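PDB 5Y9S: Vv2_1132 from Vibrio vulnificus CMCP6, which probably regulates transcription as a tetrameric LysR-type factor, binding DNA through a helix-turn-helix domain and carrying a second domain of the substrate-binding type. Local coordinates for residues Glu15-Leu20 with Lys71-Ala76; Arg102-His107 with Thr133-Gly138; Ile51-Phe56 with Thr66-Lys71; Ser204-Thr209 with Glu231-Glu236; Leu9-Leu14 with Asn78-Val83. All coordinates share one frame; numbering follows the deposited sequence.

Contact 1: Glu15-Leu20 with Lys71-Ala76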
# COMPACT_ATOMS: atom_id res chain seq x y z
N GLU D 15 5.71 -6.86 -12.84
CA GLU D 15 6.16 -6.07 -13.98
C GLU D 15 5.92 -6.83 -15.28
O GLU D 15 5.58 -6.21 -16.29
CB GLU D 15 7.64 -5.69 -13.84
CG GLU D 15 8.12 -5.57 -12.39
CD GLU D 15 9.62 -5.23 -12.25
OE1 GLU D 15 10.06 -4.27 -12.92
OE2 GLU D 15 10.34 -5.93 -11.49
N ASP D 16 6.06 -8.15 -15.26
CA ASP D 16 5.65 -8.95 -16.42
C ASP D 16 4.23 -8.58 -16.82
O ASP D 16 3.96 -8.25 -17.98
CB ASP D 16 5.71 -10.45 -16.12
CG ASP D 16 7.13 -10.96 -16.04
OD1 ASP D 16 8.03 -10.22 -16.47
OD2 ASP D 16 7.35 -12.09 -15.54
N PHE D 17 3.33 -8.59 -15.84
CA PHE D 17 1.94 -8.27 -16.10
C PHE D 17 1.80 -6.85 -16.68
O PHE D 17 1.22 -6.66 -17.74
CB PHE D 17 1.12 -8.43 -14.83
CG PHE D 17 -0.24 -7.81 -14.93
CD1 PHE D 17 -1.31 -8.52 -15.46
CD2 PHE D 17 -0.45 -6.50 -14.51
CE1 PHE D 17 -2.57 -7.94 -15.56
CE2 PHE D 17 -1.70 -5.91 -14.62
CZ PHE D 17 -2.77 -6.64 -15.15
N LEU D 18 2.32 -5.85 -15.96
CA LEU D 18 2.24 -4.47 -16.45
C LEU D 18 2.80 -4.35 -17.87
O LEU D 18 2.17 -3.76 -18.76
CB LEU D 18 3.02 -3.54 -15.52
CG LEU D 18 2.48 -3.38 -14.08
CD1 LEU D 18 2.96 -2.09 -13.45
CD2 LEU D 18 0.98 -3.40 -14.03
N SER D 19 3.97 -4.96 -18.11
CA SER D 19 4.62 -4.81 -19.41
C SER D 19 3.78 -5.39 -20.53
O SER D 19 3.73 -4.82 -21.62
CB SER D 19 6.01 -5.44 -19.40
OG SER D 19 6.42 -5.71 -20.73
N LEU D 20 3.10 -6.52 -20.30
CA LEU D 20 2.27 -7.04 -21.38
C LEU D 20 0.95 -6.28 -21.50
O LEU D 20 0.37 -6.24 -22.58
CB LEU D 20 2.01 -8.56 -21.21
CG LEU D 20 0.77 -9.18 -21.88
CD1 LEU D 20 0.87 -9.09 -23.38
CD2 LEU D 20 0.64 -10.63 -21.47
N LYS D 71 -9.45 -5.60 -12.80
CA LYS D 71 -9.37 -5.47 -11.34
C LYS D 71 -7.96 -5.73 -10.81
O LYS D 71 -7.62 -5.23 -9.74
CB LYS D 71 -10.34 -6.41 -10.65
CG LYS D 71 -11.77 -6.36 -11.23
CD LYS D 71 -12.63 -5.37 -10.46
CE LYS D 71 -14.12 -5.65 -10.69
NZ LYS D 71 -14.49 -5.33 -12.10
N PHE D 72 -7.14 -6.50 -11.53
CA PHE D 72 -5.80 -6.83 -11.03
C PHE D 72 -4.83 -5.66 -11.13
O PHE D 72 -3.81 -5.64 -10.43
CB PHE D 72 -5.25 -8.04 -11.79
CG PHE D 72 -3.98 -8.61 -11.19
CD1 PHE D 72 -4.02 -9.42 -10.06
CD2 PHE D 72 -2.75 -8.33 -11.76
CE1 PHE D 72 -2.85 -9.93 -9.52
CE2 PHE D 72 -1.55 -8.83 -11.19
CZ PHE D 72 -1.61 -9.63 -10.08
N VAL D 73 -5.13 -4.67 -11.96
CA VAL D 73 -4.18 -3.58 -12.22
C VAL D 73 -3.74 -2.91 -10.92
O VAL D 73 -2.52 -2.88 -10.66
CB VAL D 73 -4.75 -2.58 -13.24
CG1 VAL D 73 -3.84 -1.38 -13.33
CG2 VAL D 73 -4.87 -3.24 -14.66
N PRO D 74 -4.63 -2.41 -10.04
CA PRO D 74 -4.13 -1.75 -8.81
C PRO D 74 -3.36 -2.68 -7.89
O PRO D 74 -2.49 -2.21 -7.15
CB PRO D 74 -5.41 -1.24 -8.12
CG PRO D 74 -6.52 -2.13 -8.69
CD PRO D 74 -6.10 -2.34 -10.13
N TYR D 75 -3.65 -3.98 -7.89
CA TYR D 75 -2.92 -4.87 -6.99
C TYR D 75 -1.45 -4.95 -7.40
O TYR D 75 -0.54 -4.81 -6.57
CB TYR D 75 -3.56 -6.27 -6.98
CG TYR D 75 -4.93 -6.33 -6.33
CD1 TYR D 75 -6.08 -6.02 -7.07
CD2 TYR D 75 -5.08 -6.64 -4.98
CE1 TYR D 75 -7.34 -6.06 -6.51
CE2 TYR D 75 -6.35 -6.68 -4.38
CZ TYR D 75 -7.47 -6.38 -5.17
OH TYR D 75 -8.72 -6.40 -4.63
N ALA D 76 -1.20 -5.13 -8.70
CA ALA D 76 0.17 -5.21 -9.17
C ALA D 76 0.92 -3.90 -8.93
O ALA D 76 2.06 -3.91 -8.48
CB ALA D 76 0.18 -5.58 -10.66
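F17 and F72 both hold CG anti to the backbone N (chi1 166° for F17), on CB atoms that point toward the other helix; the two side chains slide past each other in opposite directions. The result is a T-shaped pair, with centroids 5.0 Å apart and planes at 76°, in which F72 presents an edge to a face of F17. The edge atom is CD2 of F72, which stands 3.7 Å above the F17 plane over the ring centre. All six ring carbons of F17 therefore lie at similar distances from it, F17 CZ being 3.8 Å away. The rim of the same ring is met near its plane by V73, whose CG2 comes within 4.0 Å of F17 CZ. A76 adds its CB obliquely, 4.0 Å from F17 CD2, and that methyl also lies 4.1 Å from CD2 of L18. Every touching residue is buried and the cross-contacts are apolar, which places the pair in a hydrophobic core. F56 turns its ring against F17, L47 of helix 37-51 also packs on F17, and L166 of the second subunit reaches L18. The axes of the segments 15-20 and 71-76 approach to 10.2 Å, with N-to-C directions 131° apart, as the first helix of a LysR-type winged helix-turn-helix domain packs on the long linker helix, here 67-90.

Contact 2: Arg102-His107 with Thr133-Gly138; sequences RIVCLH and TPSVLG
The touching parts of the two backbones run 49° apart in direction and are joined by two N-H...O bonds, T133 N donating to I103 O (2.9 Å, 161° at the hydrogen) and S135 N to C105 O (2.7 Å). P134, between the two donors, has no N-H; its CA instead approaches C105 O at 3.1 Å as a CA-H...O contact. P134 CB stands over the centre of one face of the H107 ring, 3.8 Å from its centroid and 9° off its normal, a CH-pi contact. V136 CG1 meets the same ring obliquely, 3.8 Å from H107 CE1. V104 CG2 packs on S135 CB at 3.7 Å, while S135 OG accepts L137 N in an ST turn and is also hydrogen-bonded to H142 NE2. Strand 100-105 pairs with both 129-134 and 153-157; L114 of helix 114-120 packs on I103 and C105, H142 of helix 139-147 on V104, and V136 of the second subunit touches H107.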
# COMPACT_ATOMS: atom_id res chain seq x y z
N ARG D 102 30.98 14.08 -4.13
CA ARG D 102 29.52 14.10 -4.19
C ARG D 102 29.05 15.52 -3.90
O ARG D 102 29.39 16.08 -2.86
CB ARG D 102 28.92 13.11 -3.19
CG ARG D 102 28.82 11.66 -3.70
CD ARG D 102 28.92 10.62 -2.57
NE ARG D 102 29.80 11.05 -1.47
CZ ARG D 102 29.76 10.54 -0.24
NH1 ARG D 102 30.59 10.99 0.69
NH2 ARG D 102 28.87 9.60 0.08
N ILE D 103 28.29 16.10 -4.83
CA ILE D 103 27.89 17.50 -4.75
C ILE D 103 26.38 17.57 -4.89
O ILE D 103 25.80 16.94 -5.78
CB ILE D 103 28.59 18.34 -5.84
CG1 ILE D 103 30.11 18.33 -5.61
CG2 ILE D 103 28.04 19.73 -5.83
CD1 ILE D 103 30.93 18.78 -6.80
N VAL D 104 25.75 18.31 -3.98
CA VAL D 104 24.31 18.56 -4.01
C VAL D 104 24.10 20.06 -4.09
O VAL D 104 24.87 20.84 -3.51
CB VAL D 104 23.61 17.97 -2.77
CG1 VAL D 104 24.16 18.60 -1.50
CG2 VAL D 104 22.12 18.20 -2.82
N CYS D 105 23.05 20.48 -4.80
CA CYS D 105 22.72 21.90 -4.94
C CYS D 105 21.37 22.02 -5.62
O CYS D 105 20.76 21.02 -6.04
CB CYS D 105 23.76 22.66 -5.75
SG CYS D 105 24.00 21.94 -7.40
N LEU D 106 20.91 23.26 -5.75
CA LEU D 106 19.70 23.54 -6.49
C LEU D 106 19.95 23.35 -7.98
O LEU D 106 21.09 23.41 -8.45
CB LEU D 106 19.21 24.96 -6.21
CG LEU D 106 18.74 25.18 -4.77
CD1 LEU D 106 19.91 25.57 -3.83
CD2 LEU D 106 17.60 26.19 -4.75
N HIS D 107 18.85 23.14 -8.71
CA HIS D 107 18.93 22.89 -10.15
C HIS D 107 19.65 24.01 -10.88
O HIS D 107 20.48 23.75 -11.77
CB HIS D 107 17.54 22.71 -10.74
CG HIS D 107 16.95 21.35 -10.53
ND1 HIS D 107 16.59 20.89 -9.28
CD2 HIS D 107 16.67 20.36 -11.40
CE1 HIS D 107 16.10 19.67 -9.40
NE2 HIS D 107 16.14 19.32 -10.68
N THR D 133 24.27 16.02 -8.03
CA THR D 133 22.84 15.71 -8.03
C THR D 133 22.05 16.93 -7.59
O THR D 133 21.99 17.22 -6.38
CB THR D 133 22.52 14.53 -7.12
OG1 THR D 133 22.27 15.02 -5.80
CG2 THR D 133 23.67 13.55 -7.10
N PRO D 134 21.41 17.65 -8.51
CA PRO D 134 20.56 18.77 -8.09
C PRO D 134 19.41 18.23 -7.26
O PRO D 134 18.96 17.10 -7.45
CB PRO D 134 20.06 19.36 -9.41
CG PRO D 134 20.77 18.59 -10.50
CD PRO D 134 21.19 17.30 -9.92
N SER D 135 18.93 19.05 -6.33
CA SER D 135 17.95 18.58 -5.35
C SER D 135 17.04 19.72 -4.93
O SER D 135 17.51 20.84 -4.70
CB SER D 135 18.65 17.99 -4.12
OG SER D 135 17.73 17.73 -3.07
N VAL D 136 15.74 19.43 -4.83
CA VAL D 136 14.79 20.39 -4.26
C VAL D 136 14.47 20.07 -2.82
O VAL D 136 13.58 20.70 -2.24
CB VAL D 136 13.49 20.48 -5.09
CG1 VAL D 136 13.80 20.76 -6.55
CG2 VAL D 136 12.64 19.20 -4.95
N LEU D 137 15.14 19.09 -2.21
CA LEU D 137 14.98 18.91 -0.78
C LEU D 137 15.49 20.16 -0.07
O LEU D 137 16.16 21.02 -0.64
CB LEU D 137 15.72 17.65 -0.31
CG LEU D 137 15.26 16.29 -0.84
CD1 LEU D 137 16.35 15.27 -0.60
CD2 LEU D 137 13.94 15.80 -0.21
N GLY D 138 15.16 20.29 1.19
CA GLY D 138 15.51 21.54 1.84
C GLY D 138 16.98 21.66 2.19
O GLY D 138 17.77 20.71 2.14

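Contact 3: Ile51-Phe56 with Thr66-Lys71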
# COMPACT_ATOMS: atom_id res chain seq x y z
N ILE D 51 -2.90 -16.78 -9.51
CA ILE D 51 -4.07 -15.97 -9.17
C ILE D 51 -5.39 -16.74 -9.33
O ILE D 51 -6.40 -16.35 -8.74
CB ILE D 51 -4.12 -14.70 -10.03
CG1 ILE D 51 -5.00 -13.63 -9.36
CG2 ILE D 51 -4.69 -15.04 -11.39
CD1 ILE D 51 -4.41 -12.97 -8.15
N GLY D 52 -5.42 -17.80 -10.14
CA GLY D 52 -6.61 -18.64 -10.28
C GLY D 52 -7.54 -18.31 -11.43
O GLY D 52 -8.45 -19.10 -11.72
N VAL D 53 -7.37 -17.17 -12.10
CA VAL D 53 -8.27 -16.75 -13.18
C VAL D 53 -7.44 -16.17 -14.31
O VAL D 53 -6.30 -15.72 -14.11
CB VAL D 53 -9.31 -15.72 -12.70
CG1 VAL D 53 -10.27 -16.34 -11.71
CG2 VAL D 53 -8.64 -14.49 -12.09
N PRO D 54 -7.97 -16.18 -15.54
CA PRO D 54 -7.22 -15.59 -16.65
C PRO D 54 -7.19 -14.07 -16.51
O PRO D 54 -8.21 -13.43 -16.27
CB PRO D 54 -7.98 -16.06 -17.90
CG PRO D 54 -9.36 -16.42 -17.42
CD PRO D 54 -9.22 -16.84 -16.00
N LEU D 55 -6.00 -13.50 -16.62
CA LEU D 55 -5.89 -12.05 -16.59
C LEU D 55 -5.99 -11.46 -17.99
O LEU D 55 -6.55 -10.37 -18.16
CB LEU D 55 -4.58 -11.64 -15.92
CG LEU D 55 -4.50 -12.18 -14.49
CD1 LEU D 55 -3.10 -11.95 -13.81
CD2 LEU D 55 -5.61 -11.50 -13.71
N PHE D 56 -5.49 -12.17 -18.99
CA PHE D 56 -5.44 -11.68 -20.36
C PHE D 56 -6.40 -12.47 -21.21
O PHE D 56 -6.48 -13.70 -21.11
CB PHE D 56 -4.01 -11.75 -20.92
CG PHE D 56 -3.05 -10.87 -20.17
CD1 PHE D 56 -2.92 -9.52 -20.49
CD2 PHE D 56 -2.31 -11.38 -19.11
CE1 PHE D 56 -2.04 -8.70 -19.77
CE2 PHE D 56 -1.43 -10.57 -18.41
CZ PHE D 56 -1.30 -9.24 -18.74
N THR D 66 -8.83 -9.23 -19.27
CA THR D 66 -10.16 -9.72 -18.91
C THR D 66 -10.76 -8.79 -17.85
O THR D 66 -10.11 -7.87 -17.37
CB THR D 66 -10.09 -11.15 -18.40
OG1 THR D 66 -9.30 -11.19 -17.19
CG2 THR D 66 -9.48 -12.09 -19.47
N GLU D 67 -12.01 -9.04 -17.46
CA GLU D 67 -12.57 -8.31 -16.32
C GLU D 67 -11.66 -8.45 -15.10
O GLU D 67 -11.36 -7.45 -14.44
CB GLU D 67 -13.98 -8.82 -16.00
CG GLU D 67 -14.00 -10.35 -15.76
CD GLU D 67 -15.31 -10.91 -15.23
OE1 GLU D 67 -15.64 -12.06 -15.60
OE2 GLU D 67 -16.00 -10.21 -14.44
N HIS D 68 -11.16 -9.66 -14.85
CA HIS D 68 -10.25 -9.91 -13.73
C HIS D 68 -8.95 -9.12 -13.89
O HIS D 68 -8.49 -8.47 -12.94
CB HIS D 68 -9.97 -11.41 -13.60
CG HIS D 68 -11.21 -12.23 -13.42
ND1 HIS D 68 -12.08 -12.05 -12.36
CD2 HIS D 68 -11.73 -13.25 -14.16
CE1 HIS D 68 -13.07 -12.91 -12.46
NE2 HIS D 68 -12.88 -13.65 -13.54
N GLY D 69 -8.35 -9.15 -15.09
CA GLY D 69 -7.12 -8.40 -15.30
C GLY D 69 -7.30 -6.93 -15.01
O GLY D 69 -6.41 -6.26 -14.47
N GLN D 70 -8.49 -6.40 -15.33
CA GLN D 70 -8.74 -5.00 -15.06
C GLN D 70 -8.80 -4.73 -13.57
O GLN D 70 -8.21 -3.75 -13.10
CB GLN D 70 -10.02 -4.56 -15.77
CG GLN D 70 -9.67 -4.14 -17.18
CD GLN D 70 -10.85 -3.68 -17.97
OE1 GLN D 70 -11.99 -4.07 -17.70
NE2 GLN D 70 -10.60 -2.84 -18.97
N LYS D 71 -9.45 -5.60 -12.80
CA LYS D 71 -9.37 -5.47 -11.34
C LYS D 71 -7.96 -5.73 -10.81
O LYS D 71 -7.62 -5.23 -9.74
CB LYS D 71 -10.34 -6.41 -10.65
CG LYS D 71 -11.77 -6.36 -11.23
CD LYS D 71 -12.63 -5.37 -10.46
CE LYS D 71 -14.12 -5.65 -10.69
NZ LYS D 71 -14.49 -5.33 -12.10
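T66 meets P54 and L55 through two polar bonds. Its hydroxyl OG1 donates to P54 O at 2.7 Å, the donor tilted out of the carbonyl plane, and its backbone N donates to L55 O at 2.8 Å along a nearly straight N-H line (172°). The methyl takes the remaining branch, T66 CG2 lying 3.6 Å from the carbonyl carbon of F56. In the first turn of the helix the imidazole of H68 is flanked on both faces: V53 lies against one, with V53 CG2 3.7 Å from H68 CG, and the CG of E67 stands over the centre of the opposite face. G69, having no side chain, brings its CA to 3.5 Å from L55 O in a CA-H...O contact, and L55 CD2 packs on the same CA at 3.8 Å. T66 is the N-cap of helix 67-90. With OG1 between the backbone N and the carbonyl carbon (chi1 63°), the hydroxyl can accept G69 N at 3.1 Å while giving its proton to P54 O. This ties the start of the long linker helix to the entry of the two-stranded wing, strands 56-57 and 64-65, of the winged helix-turn-helix domain. Further out, OE1 of E48 on helix 37-51 accepts hydrogen bonds from both L55 N and F56 N, holding the loop to that helix. L47 of that helix and F72 pack on L55, and G52, with positive phi, turns the chain out of the helix.

Contact 4: Ser204-Thr209 with Glu231-Glu236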
# COMPACT_ATOMS: atom_id res chain seq x y z
N SER D 204 9.17 36.57 -13.45
CA SER D 204 9.40 36.48 -12.01
C SER D 204 9.71 35.06 -11.57
O SER D 204 9.51 34.08 -12.30
CB SER D 204 8.16 36.97 -11.25
OG SER D 204 7.12 36.02 -11.39
N TYR D 205 10.19 34.94 -10.33
CA TYR D 205 10.46 33.65 -9.73
C TYR D 205 9.24 33.15 -8.96
O TYR D 205 8.45 33.94 -8.44
CB TYR D 205 11.65 33.72 -8.78
CG TYR D 205 12.99 33.95 -9.44
CD1 TYR D 205 13.76 32.89 -9.86
CD2 TYR D 205 13.51 35.24 -9.58
CE1 TYR D 205 15.01 33.08 -10.43
CE2 TYR D 205 14.74 35.45 -10.15
CZ TYR D 205 15.49 34.36 -10.57
OH TYR D 205 16.72 34.56 -11.14
N SER D 206 9.09 31.83 -8.91
CA SER D 206 8.07 31.23 -8.07
C SER D 206 8.29 31.61 -6.61
O SER D 206 9.42 31.81 -6.16
CB SER D 206 8.10 29.71 -8.22
OG SER D 206 8.12 29.39 -9.61
N GLU D 207 7.19 31.69 -5.86
CA GLU D 207 7.31 32.29 -4.54
C GLU D 207 8.09 31.42 -3.57
O GLU D 207 8.49 31.92 -2.51
CB GLU D 207 5.93 32.59 -3.96
CG GLU D 207 4.89 31.55 -4.27
CD GLU D 207 3.57 31.85 -3.61
OE1 GLU D 207 2.60 31.10 -3.85
OE2 GLU D 207 3.52 32.84 -2.85
N HIS D 208 8.36 30.17 -3.92
CA HIS D 208 9.00 29.24 -3.00
C HIS D 208 10.45 28.94 -3.38
O HIS D 208 10.94 27.83 -3.19
CB HIS D 208 8.17 27.96 -2.92
CG HIS D 208 6.75 28.21 -2.50
ND1 HIS D 208 6.42 28.78 -1.28
CD2 HIS D 208 5.58 28.00 -3.15
CE1 HIS D 208 5.10 28.90 -1.20
NE2 HIS D 208 4.57 28.44 -2.32
N THR D 209 11.13 29.94 -3.92
CA THR D 209 12.54 29.86 -4.25
C THR D 209 13.30 30.85 -3.38
O THR D 209 12.74 31.83 -2.89
CB THR D 209 12.77 30.21 -5.72
OG1 THR D 209 12.30 31.55 -5.95
CG2 THR D 209 12.00 29.28 -6.61
N GLU D 231 6.30 33.00 -14.83
CA GLU D 231 6.72 32.54 -13.51
C GLU D 231 7.56 31.28 -13.67
O GLU D 231 7.20 30.40 -14.45
CB GLU D 231 5.48 32.25 -12.65
CG GLU D 231 5.64 32.25 -11.14
CD GLU D 231 4.59 31.39 -10.47
OE1 GLU D 231 3.40 31.56 -10.80
OE2 GLU D 231 4.95 30.52 -9.66
N THR D 232 8.65 31.14 -12.90
CA THR D 232 9.44 29.91 -13.00
C THR D 232 10.36 29.77 -11.79
O THR D 232 10.64 30.74 -11.08
CB THR D 232 10.28 29.86 -14.28
OG1 THR D 232 10.93 28.59 -14.36
CG2 THR D 232 11.35 30.92 -14.23
N THR D 233 10.87 28.56 -11.59
CA THR D 233 11.92 28.35 -10.61
C THR D 233 13.31 28.47 -11.23
O THR D 233 14.30 28.48 -10.49
CB THR D 233 11.78 26.98 -9.95
OG1 THR D 233 11.65 25.97 -10.97
CG2 THR D 233 10.55 26.93 -9.00
N LEU D 234 13.41 28.57 -12.55
CA LEU D 234 14.66 28.36 -13.27
C LEU D 234 15.15 29.68 -13.83
O LEU D 234 14.57 30.21 -14.79
CB LEU D 234 14.48 27.32 -14.38
CG LEU D 234 13.94 25.99 -13.86
CD1 LEU D 234 13.61 25.06 -14.98
CD2 LEU D 234 14.94 25.35 -12.90
N SER D 235 16.23 30.20 -13.24
CA SER D 235 16.88 31.40 -13.75
C SER D 235 17.08 31.32 -15.25
O SER D 235 16.81 32.28 -15.99
CB SER D 235 18.23 31.62 -13.04
OG SER D 235 18.01 32.32 -11.83
N GLU D 236 17.52 30.16 -15.73
CA GLU D 236 17.85 29.99 -17.14
C GLU D 236 16.64 30.16 -18.04
O GLU D 236 16.80 30.51 -19.21
CB GLU D 236 18.51 28.62 -17.37
CG GLU D 236 19.46 28.18 -16.22
CD GLU D 236 18.71 27.65 -14.98
OE1 GLU D 236 18.04 26.61 -15.07
OE2 GLU D 236 18.77 28.30 -13.92
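S206 N approaches T232 O from well above the carbonyl plane, 52° out of it, yet makes a sound bond of 2.9 Å, with 154° at the hydrogen. The same oxygen receives a CA-H...O contact from Y205 CA at 3.2 Å. One step back, in the regular parallel pairing of S204 with E231, T232 N donates to S204 O at 3.1 Å. Y205 has CG anti to its carbonyl carbon (chi1 -69°). Its OH reaches S235 at the start of helix 235-243, sharing a 2.7 Å hydrogen bond with S235 OG, which lies in the ring plane at its edge; a weak second bond goes to W250 O. T209 CG2 and T233 CG2 meet at 3.7 Å. E231 has its main partner in K96 of the second subunit, and T232 OG1 is hydrogen-bonded to V132 O of that subunit, where the sheet continues across the interface. The segments join the C-terminal ends of parallel strands 199-205 and 225-232, with the turns that follow, in a beta-alpha-beta unit expected of a periplasmic-binding-protein-like regulatory domain.

Contact 5: Leu9-Leu14 with Asn78-Val83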
# COMPACT_ATOMS: atom_id res chain seq x y z
N LEU D 9 4.05 -16.27 -4.65
CA LEU D 9 3.98 -15.26 -5.69
C LEU D 9 5.39 -14.79 -6.04
O LEU D 9 6.23 -14.61 -5.16
CB LEU D 9 3.13 -14.07 -5.25
CG LEU D 9 3.26 -12.77 -6.00
CD1 LEU D 9 2.39 -12.80 -7.23
CD2 LEU D 9 2.84 -11.64 -5.08
N GLU D 10 5.65 -14.61 -7.32
CA GLU D 10 6.96 -14.17 -7.77
C GLU D 10 6.91 -12.70 -8.14
O GLU D 10 6.05 -12.27 -8.93
CB GLU D 10 7.44 -15.00 -8.95
CG GLU D 10 7.60 -16.47 -8.61
CD GLU D 10 8.90 -17.04 -9.11
OE1 GLU D 10 9.77 -16.25 -9.54
OE2 GLU D 10 9.04 -18.28 -9.08
N PHE D 11 7.83 -11.93 -7.58
CA PHE D 11 7.78 -10.48 -7.72
C PHE D 11 7.77 -10.06 -9.18
O PHE D 11 7.03 -9.13 -9.56
CB PHE D 11 8.96 -9.87 -6.96
CG PHE D 11 9.28 -8.46 -7.36
CD1 PHE D 11 8.61 -7.40 -6.78
CD2 PHE D 11 10.27 -8.19 -8.30
CE1 PHE D 11 8.91 -6.10 -7.14
CE2 PHE D 11 10.56 -6.89 -8.67
CZ PHE D 11 9.88 -5.84 -8.08
N LYS D 12 8.57 -10.72 -10.03
CA LYS D 12 8.69 -10.17 -11.38
C LYS D 12 7.47 -10.45 -12.26
O LYS D 12 7.35 -9.82 -13.32
CB LYS D 12 9.97 -10.67 -12.08
CG LYS D 12 10.43 -12.05 -11.71
CD LYS D 12 11.76 -12.35 -12.38
CE LYS D 12 12.95 -11.90 -11.51
NZ LYS D 12 14.27 -11.95 -12.23
N TRP D 13 6.56 -11.34 -11.85
CA TRP D 13 5.25 -11.48 -12.50
C TRP D 13 4.53 -10.14 -12.61
O TRP D 13 3.82 -9.87 -13.59
CB TRP D 13 4.36 -12.45 -11.71
CG TRP D 13 4.83 -13.88 -11.70
CD1 TRP D 13 5.78 -14.44 -12.51
CD2 TRP D 13 4.36 -14.93 -10.84
NE1 TRP D 13 5.91 -15.77 -12.21
CE2 TRP D 13 5.06 -16.10 -11.18
CE3 TRP D 13 3.42 -14.99 -9.81
CZ2 TRP D 13 4.85 -17.31 -10.54
CZ3 TRP D 13 3.21 -16.19 -9.16
CH2 TRP D 13 3.92 -17.35 -9.55
N LEU D 14 4.70 -9.28 -11.60
CA LEU D 14 3.98 -8.02 -11.57
C LEU D 14 4.41 -7.12 -12.72
O LEU D 14 3.58 -6.65 -13.50
CB LEU D 14 4.19 -7.33 -10.23
CG LEU D 14 3.84 -8.21 -9.05
CD1 LEU D 14 4.14 -7.47 -7.77
CD2 LEU D 14 2.39 -8.60 -9.11
N ASN D 78 0.24 -1.49 -6.61
CA ASN D 78 0.48 -1.25 -5.19
C ASN D 78 1.64 -2.11 -4.69
O ASN D 78 2.56 -1.62 -4.02
CB ASN D 78 -0.80 -1.50 -4.39
CG ASN D 78 -1.91 -0.48 -4.75
OD1 ASN D 78 -1.64 0.70 -4.96
ND2 ASN D 78 -3.16 -0.94 -4.78
N LEU D 79 1.66 -3.39 -5.06
CA LEU D 79 2.72 -4.28 -4.60
C LEU D 79 4.07 -3.84 -5.13
O LEU D 79 5.05 -3.73 -4.38
CB LEU D 79 2.44 -5.71 -5.04
CG LEU D 79 2.13 -6.72 -3.96
CD1 LEU D 79 2.13 -8.10 -4.60
CD2 LEU D 79 3.18 -6.65 -2.90
N LEU D 80 4.14 -3.59 -6.44
CA LEU D 80 5.34 -3.04 -7.04
C LEU D 80 5.80 -1.81 -6.28
O LEU D 80 6.94 -1.74 -5.81
CB LEU D 80 5.08 -2.70 -8.50
CG LEU D 80 6.12 -3.18 -9.50
CD1 LEU D 80 6.54 -4.61 -9.20
CD2 LEU D 80 5.50 -3.09 -10.87
N ASN D 81 4.89 -0.84 -6.10
CA ASN D 81 5.23 0.39 -5.39
C ASN D 81 5.64 0.11 -3.94
O ASN D 81 6.63 0.66 -3.44
CB ASN D 81 4.06 1.37 -5.44
CG ASN D 81 4.28 2.58 -4.56
OD1 ASN D 81 5.11 3.44 -4.87
ND2 ASN D 81 3.55 2.64 -3.44
N GLN D 82 4.91 -0.78 -3.27
CA GLN D 82 5.26 -1.06 -1.88
C GLN D 82 6.60 -1.79 -1.77
O GLN D 82 7.29 -1.67 -0.74
CB GLN D 82 4.16 -1.87 -1.22
CG GLN D 82 4.29 -1.97 0.29
CD GLN D 82 4.35 -0.62 1.00
OE1 GLN D 82 3.41 0.19 0.92
NE2 GLN D 82 5.45 -0.37 1.70
N VAL D 83 6.99 -2.53 -2.79
CA VAL D 83 8.29 -3.20 -2.73
C VAL D 83 9.40 -2.20 -2.97
O VAL D 83 10.39 -2.16 -2.23
CB VAL D 83 8.34 -4.37 -3.72
CG1 VAL D 83 9.77 -4.76 -3.97
CG2 VAL D 83 7.52 -5.53 -3.16
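V83 N donates to L79 O at 2.8 Å, an ordinary bond of helix 67-90 that sets the two residues one turn apart, both pointing at segment 9-14. Across the contact the evidence is entirely apolar. L9 and L79 reach toward each other tip to tip, L9 CD2 lying 3.6 Å from L79 CD1. L14 crosses L79 at about a right angle, with L14 CD1 3.7 Å from L79 CB, and its own CB rests 3.7 Å from L80 CD1. F11 has CG anti to its backbone N (chi1 162°); at the far part of the ring CE1 is 3.5 Å from both L80 CD1 and V83 CG1, both approaching obliquely. V83, L9 and L79 of the third subunit pack on L9, F11 and V83 of this chain, which places the cluster at an interface of linker helices and N-terminal segments. With carbon meeting carbon throughout, shape fit and burial of apolar surface, rather than directional bonds, hold segment 9-14 against helix 67-90.

Overall arrangement
Contacts 1, 3 and 5 share helix 67-90. Along the chain contact 3 is nested inside the loop closed by contact 1, and contact 1 inside that closed by contact 5. Centres 9 Å apart put contacts 1 and 5 next to each other on helices 11-22 and 67-90, while contact 3, its centre 10 Å from that of contact 1, touches it where F17 meets F56. Contacts 2 and 4 come later in the sequence, reach the same mixed sheet of the substrate-binding-type domain, and have centres about 16 Å apart. Between contacts 1 and 2 the centres are about 34 Å apart without touching. This separation fits a probable DNA-binding part and a probable regulatory part, while other subunits reach both, consistent with tetramer assembly.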